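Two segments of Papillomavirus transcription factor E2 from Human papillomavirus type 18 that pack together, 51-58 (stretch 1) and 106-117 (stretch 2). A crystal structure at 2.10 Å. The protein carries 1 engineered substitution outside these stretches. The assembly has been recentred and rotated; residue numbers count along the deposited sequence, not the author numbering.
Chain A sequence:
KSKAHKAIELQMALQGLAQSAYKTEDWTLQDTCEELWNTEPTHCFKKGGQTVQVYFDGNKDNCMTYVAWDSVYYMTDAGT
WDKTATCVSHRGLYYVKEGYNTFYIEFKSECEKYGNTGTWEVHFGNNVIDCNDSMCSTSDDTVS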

ATOM      1  N   THR A  51       8.236 -19.958  -8.081  1.00 40.02           N
ATOM      2  CA  THR A  51       8.018 -20.600  -9.367  1.00 38.30           C
ATOM      3  C   THR A  51       7.765 -22.096  -9.321  1.00 36.37           C
ATOM      4  O   THR A  51       8.586 -22.862  -8.806  1.00 36.11           O
ATOM      5  CB  THR A  51       9.230 -20.368 -10.295  1.00 38.74           C
ATOM      6  OG1 THR A  51       9.326 -18.981 -10.605  1.00 40.72           O
ATOM      7  CG2 THR A  51       9.088 -21.155 -11.592  1.00 39.97           C
ATOM      8  N   VAL A  52       6.633 -22.509  -9.879  1.00 34.71           N
ATOM      9  CA  VAL A  52       6.292 -23.921  -9.966  1.00 34.98           C
ATOM     10  C   VAL A  52       6.328 -24.282 -11.449  1.00 37.17           C
ATOM     11  O   VAL A  52       5.678 -23.630 -12.270  1.00 36.65           O
ATOM     12  CB  VAL A  52       4.883 -24.212  -9.424  1.00 34.38           C
ATOM     13  CG1 VAL A  52       4.476 -25.644  -9.768  1.00 34.11           C
ATOM     14  CG2 VAL A  52       4.864 -24.019  -7.924  1.00 35.01           C
ATOM     15  N   GLN A  53       7.102 -25.306 -11.796  1.00 38.59           N
ATOM     16  CA  GLN A  53       7.203 -25.731 -13.188  1.00 40.18           C
ATOM     17  C   GLN A  53       6.411 -26.999 -13.424  1.00 39.54           C
ATOM     18  O   GLN A  53       6.493 -27.945 -12.644  1.00 38.53           O
ATOM     19  CB  GLN A  53       8.647 -26.009 -13.569  1.00 43.15           C
ATOM     20  CG  GLN A  53       9.592 -24.864 -13.395  1.00 47.60           C
ATOM     21  CD  GLN A  53      11.007 -25.304 -13.679  1.00 52.37           C
ATOM     22  OE1 GLN A  53      11.554 -26.168 -12.977  1.00 54.49           O
ATOM     23  NE2 GLN A  53      11.613 -24.730 -14.720  1.00 53.72           N
ATOM     24  N   VAL A  54       5.647 -27.015 -14.508  1.00 39.07           N
ATOM     25  CA  VAL A  54       4.858 -28.180 -14.857  1.00 39.18           C
ATOM     26  C   VAL A  54       5.225 -28.620 -16.263  1.00 41.16           C
ATOM     27  O   VAL A  54       5.232 -27.815 -17.194  1.00 40.89           O
ATOM     28  CB  VAL A  54       3.352 -27.879 -14.821  1.00 38.54           C
ATOM     29  CG1 VAL A  54       2.570 -29.098 -15.285  1.00 37.61           C
ATOM     30  CG2 VAL A  54       2.936 -27.497 -13.409  1.00 37.46           C
ATOM     31  N   TYR A  55       5.549 -29.898 -16.404  1.00 43.20           N
ATOM     32  CA  TYR A  55       5.904 -30.462 -17.699  1.00 45.89           C
ATOM     33  C   TYR A  55       4.767 -31.377 -18.138  1.00 46.08           C
ATOM     34  O   TYR A  55       4.466 -32.364 -17.469  1.00 44.66           O
ATOM     35  CB  TYR A  55       7.201 -31.268 -17.597  1.00 47.21           C
ATOM     36  CG  TYR A  55       8.381 -30.469 -17.100  1.00 50.06           C
ATOM     37  CD1 TYR A  55       8.550 -30.205 -15.742  1.00 52.07           C
ATOM     38  CD2 TYR A  55       9.329 -29.970 -17.986  1.00 51.63           C
ATOM     39  CE1 TYR A  55       9.639 -29.465 -15.280  1.00 53.17           C
ATOM     40  CE2 TYR A  55      10.421 -29.229 -17.538  1.00 53.59           C
ATOM     41  CZ  TYR A  55      10.570 -28.982 -16.185  1.00 53.81           C
ATOM     42  OH  TYR A  55      11.655 -28.257 -15.743  1.00 55.98           O
ATOM     43  N   PHE A  56       4.133 -31.038 -19.255  1.00 48.22           N
ATOM     44  CA  PHE A  56       3.027 -31.834 -19.767  1.00 51.22           C
ATOM     45  C   PHE A  56       3.537 -32.901 -20.712  1.00 54.66           C
ATOM     46  O   PHE A  56       4.411 -32.645 -21.540  1.00 55.21           O
ATOM     47  CB  PHE A  56       2.012 -30.935 -20.462  1.00 48.42           C
ATOM     48  CG  PHE A  56       1.453 -29.876 -19.566  1.00 46.08           C
ATOM     49  CD1 PHE A  56       1.924 -28.571 -19.632  1.00 45.54           C
ATOM     50  CD2 PHE A  56       0.489 -30.198 -18.613  1.00 45.62           C
ATOM     51  CE1 PHE A  56       1.449 -27.600 -18.763  1.00 44.68           C
ATOM     52  CE2 PHE A  56       0.006 -29.238 -17.739  1.00 43.99           C
ATOM     53  CZ  PHE A  56       0.488 -27.933 -17.815  1.00 45.47           C
ATOM     54  N   ASP A  57       2.982 -34.099 -20.576  1.00 59.29           N
ATOM     55  CA  ASP A  57       3.396 -35.239 -21.384  1.00 63.91           C
ATOM     56  C   ASP A  57       4.825 -35.518 -20.936  1.00 66.25           C
ATOM     57  O   ASP A  57       5.278 -34.956 -19.938  1.00 67.26           O
ATOM     58  CB  ASP A  57       3.358 -34.892 -22.873  1.00 64.63           C
ATOM     59  CG  ASP A  57       2.044 -34.252 -23.291  1.00 66.86           C
ATOM     60  OD1 ASP A  57       0.974 -34.853 -23.046  1.00 67.80           O
ATOM     61  OD2 ASP A  57       2.080 -33.143 -23.869  1.00 68.21           O
ATOM     62  N   GLY A  58       5.536 -36.377 -21.655  1.00 68.71           N
ATOM     63  CA  GLY A  58       6.904 -36.673 -21.269  1.00 71.54           C
ATOM     64  C   GLY A  58       7.889 -35.777 -21.994  1.00 73.35           C
ATOM     65  O   GLY A  58       8.814 -36.264 -22.650  1.00 74.21           O
ATOM     66  N   GLU A 106      -5.813 -25.723 -11.276  1.00 38.13           N
ATOM     67  CA  GLU A 106      -5.984 -27.165 -11.379  1.00 38.32           C
ATOM     68  C   GLU A 106      -5.136 -27.603 -12.565  1.00 38.30           C
ATOM     69  O   GLU A 106      -5.369 -27.176 -13.700  1.00 37.50           O
ATOM     70  CB  GLU A 106      -7.456 -27.495 -11.618  1.00 40.34           C
ATOM     71  CG  GLU A 106      -8.373 -27.095 -10.467  1.00 43.50           C
ATOM     72  CD  GLU A 106      -8.470 -28.168  -9.395  1.00 45.73           C
ATOM     73  OE1 GLU A 106      -7.611 -29.073  -9.372  1.00 47.71           O
ATOM     74  OE2 GLU A 106      -9.406 -28.107  -8.567  1.00 48.42           O
ATOM     75  N   PHE A 107      -4.141 -28.438 -12.297  1.00 36.82           N
ATOM     76  CA  PHE A 107      -3.247 -28.904 -13.342  1.00 36.43           C
ATOM     77  C   PHE A 107      -3.906 -29.849 -14.344  1.00 37.84           C
ATOM     78  O   PHE A 107      -3.403 -30.017 -15.452  1.00 36.44           O
ATOM     79  CB  PHE A 107      -2.010 -29.554 -12.713  1.00 36.29           C
ATOM     80  CG  PHE A 107      -1.084 -28.566 -12.027  1.00 36.23           C
ATOM     81  CD1 PHE A 107      -0.276 -28.968 -10.963  1.00 35.74           C
ATOM     82  CD2 PHE A 107      -1.005 -27.241 -12.463  1.00 35.83           C
ATOM     83  CE1 PHE A 107       0.601 -28.069 -10.339  1.00 33.36           C
ATOM     84  CE2 PHE A 107      -0.135 -26.337 -11.847  1.00 35.35           C
ATOM     85  CZ  PHE A 107       0.672 -26.754 -10.780  1.00 34.45           C
ATOM     86  N   LYS A 108      -5.027 -30.463 -13.970  1.00 38.05           N
ATOM     87  CA  LYS A 108      -5.704 -31.357 -14.898  1.00 40.10           C
ATOM     88  C   LYS A 108      -6.359 -30.533 -15.995  1.00 40.49           C
ATOM     89  O   LYS A 108      -6.288 -30.875 -17.172  1.00 41.25           O
ATOM     90  CB  LYS A 108      -6.771 -32.192 -14.203  1.00 40.93           C
ATOM     91  CG  LYS A 108      -7.533 -33.077 -15.182  1.00 43.13           C
ATOM     92  CD  LYS A 108      -8.501 -34.024 -14.492  1.00 45.37           C
ATOM     93  CE  LYS A 108      -9.148 -34.972 -15.501  1.00 47.58           C
ATOM     94  NZ  LYS A 108     -10.160 -35.877 -14.886  1.00 48.52           N
ATOM     95  N   SER A 109      -6.992 -29.438 -15.605  1.00 40.81           N
ATOM     96  CA  SER A 109      -7.652 -28.581 -16.570  1.00 43.31           C
ATOM     97  C   SER A 109      -6.575 -27.908 -17.408  1.00 43.95           C
ATOM     98  O   SER A 109      -6.772 -27.602 -18.580  1.00 45.17           O
ATOM     99  CB  SER A 109      -8.497 -27.525 -15.853  1.00 42.77           C
ATOM    100  OG  SER A 109      -7.756 -26.336 -15.647  1.00 46.47           O
ATOM    101  N   GLU A 110      -5.425 -27.691 -16.794  1.00 44.30           N
ATOM    102  CA  GLU A 110      -4.308 -27.053 -17.464  1.00 44.07           C
ATOM    103  C   GLU A 110      -3.673 -27.975 -18.501  1.00 45.08           C
ATOM    104  O   GLU A 110      -3.132 -27.514 -19.507  1.00 44.83           O
ATOM    105  CB  GLU A 110      -3.265 -26.665 -16.433  1.00 44.14           C
ATOM    106  CG  GLU A 110      -2.397 -25.536 -16.844  1.00 44.70           C
ATOM    107  CD  GLU A 110      -3.103 -24.193 -16.801  1.00 44.11           C
ATOM    108  OE1 GLU A 110      -4.218 -24.097 -16.247  1.00 42.31           O
ATOM    109  OE2 GLU A 110      -2.525 -23.222 -17.319  1.00 44.04           O
ATOM    110  N   CYS A 111      -3.731 -29.278 -18.246  1.00 45.78           N
ATOM    111  CA  CYS A 111      -3.156 -30.255 -19.161  1.00 48.26           C
ATOM    112  C   CYS A 111      -4.063 -30.391 -20.379  1.00 50.50           C
ATOM    113  O   CYS A 111      -3.612 -30.729 -21.475  1.00 50.86           O
ATOM    114  CB  CYS A 111      -3.011 -31.608 -18.473  1.00 48.04           C
ATOM    115  SG  CYS A 111      -2.004 -32.799 -19.398  1.00 50.60           S
ATOM    116  N   GLU A 112      -5.349 -30.126 -20.176  1.00 51.88           N
ATOM    117  CA  GLU A 112      -6.314 -30.201 -21.257  1.00 53.43           C
ATOM    118  C   GLU A 112      -6.035 -29.074 -22.248  1.00 54.85           C
ATOM    119  O   GLU A 112      -6.488 -29.115 -23.391  1.00 56.88           O
ATOM    120  CB  GLU A 112      -7.733 -30.092 -20.699  1.00 52.23           C
ATOM    121  CG  GLU A 112      -8.031 -31.149 -19.651  1.00 52.33           C
ATOM    122  CD  GLU A 112      -9.424 -31.036 -19.068  1.00 52.23           C
ATOM    123  OE1 GLU A 112      -9.864 -29.908 -18.760  1.00 52.71           O
ATOM    124  OE2 GLU A 112     -10.077 -32.086 -18.907  1.00 53.07           O
ATOM    125  N   LYS A 113      -5.272 -28.078 -21.809  1.00 55.56           N
ATOM    126  CA  LYS A 113      -4.921 -26.952 -22.662  1.00 56.70           C
ATOM    127  C   LYS A 113      -3.644 -27.246 -23.437  1.00 59.53           C
ATOM    128  O   LYS A 113      -3.466 -26.766 -24.556  1.00 61.31           O
ATOM    129  CB  LYS A 113      -4.709 -25.690 -21.831  1.00 54.52           C
ATOM    130  CG  LYS A 113      -5.905 -25.246 -21.024  1.00 51.61           C
ATOM    131  CD  LYS A 113      -5.592 -23.932 -20.330  1.00 50.04           C
ATOM    132  CE  LYS A 113      -6.696 -23.519 -19.379  1.00 48.41           C
ATOM    133  NZ  LYS A 113      -6.393 -22.202 -18.773  1.00 47.62           N
ATOM    134  N   TYR A 114      -2.746 -28.018 -22.834  1.00 61.13           N
ATOM    135  CA  TYR A 114      -1.485 -28.373 -23.479  1.00 62.46           C
ATOM    136  C   TYR A 114      -1.025 -29.733 -22.993  1.00 63.73           C
ATOM    137  O   TYR A 114      -0.616 -29.869 -21.847  1.00 65.83           O
ATOM    138  CB  TYR A 114      -0.398 -27.345 -23.157  1.00 61.75           C
ATOM    139  CG  TYR A 114      -0.881 -26.060 -22.524  1.00 60.84           C
ATOM    140  CD1 TYR A 114      -1.136 -25.982 -21.160  1.00 61.10           C
ATOM    141  CD2 TYR A 114      -1.061 -24.911 -23.291  1.00 61.12           C
ATOM    142  CE1 TYR A 114      -1.555 -24.782 -20.572  1.00 61.32           C
ATOM    143  CE2 TYR A 114      -1.480 -23.710 -22.718  1.00 60.74           C
ATOM    144  CZ  TYR A 114      -1.725 -23.651 -21.361  1.00 61.50           C
ATOM    145  OH  TYR A 114      -2.137 -22.460 -20.801  1.00 61.26           O
ATOM    146  N   GLY A 115      -1.086 -30.740 -23.852  1.00 64.94           N
ATOM    147  CA  GLY A 115      -0.661 -32.064 -23.435  1.00 67.44           C
ATOM    148  C   GLY A 115      -1.733 -33.112 -23.659  1.00 69.22           C
ATOM    149  O   GLY A 115      -2.547 -33.398 -22.777  1.00 69.11           O
ATOM    150  N   ASN A 116      -1.712 -33.697 -24.849  1.00 70.81           N
ATOM    151  CA  ASN A 116      -2.677 -34.714 -25.249  1.00 71.87           C
ATOM    152  C   ASN A 116      -2.566 -35.991 -24.427  1.00 71.36           C
ATOM    153  O   ASN A 116      -3.530 -36.750 -24.316  1.00 72.23           O
ATOM    154  CB  ASN A 116      -2.465 -35.049 -26.723  1.00 73.26           C
ATOM    155  CG  ASN A 116      -1.660 -33.988 -27.443  1.00 74.76           C
ATOM    156  OD1 ASN A 116      -2.114 -32.855 -27.615  1.00 75.20           O
ATOM    157  ND2 ASN A 116      -0.447 -34.345 -27.854  1.00 76.08           N
ATOM    158  N   THR A 117      -1.391 -36.231 -23.855  1.00 69.84           N
ATOM    159  CA  THR A 117      -1.170 -37.433 -23.063  1.00 68.55           C
ATOM    160  C   THR A 117      -1.974 -37.456 -21.764  1.00 67.12           C
ATOM    161  O   THR A 117      -2.160 -38.516 -21.164  1.00 67.74           O
ATOM    162  CB  THR A 117       0.322 -37.603 -22.732  1.00 69.37           C
ATOM    163  OG1 THR A 117       1.092 -37.397 -23.923  1.00 70.39           O
ATOM    164  CG2 THR A 117       0.600 -39.011 -22.198  1.00 68.77           C
TER

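The sharpest demand in this contact falls on Gly115, where the chain passes so close to the strand's end that a side chain has no place. An ideal CB there would sit 2.9 Å from Phe56 CB and 3.2 Å from Asp57 OD2, and phi/psi of 125/89 would by itself call for glycine. With only hydrogens on its CA, Gly115 lets Asp57 OD2 come within 3.0 Å of that atom.

Phe56 is the main plug: it is buried, and it has more of its surface covered by the other stretch (107 Å²) than any other residue here. Its m rotamer lays the ring along the helix and the turn after it: CD2 lies 3.7 Å from Cys111 SG, CZ 3.9 Å from Glu110 CG, and CG 3.1 Å from Tyr114 O. A flat, wide side chain suits a site lined by both backbone and side chains.

Strand alternation sets the rest. Val52, Val54 and Phe56 point toward the helix, while Gln53 points away. Phe107 starts sideways, but its ring reaches back to the valines; Val54 CG2 sits over one face, 3.7 Å from the ring centroid in a CH-pi contact, and Val52 CG1 is 4.1 Å from Phe107 CZ.

Beyond the strand, Asp57 supplies the polar clasp: Thr117 N donates to Asp57 OD1 at 2.9 Å, although that oxygen's position is less certain.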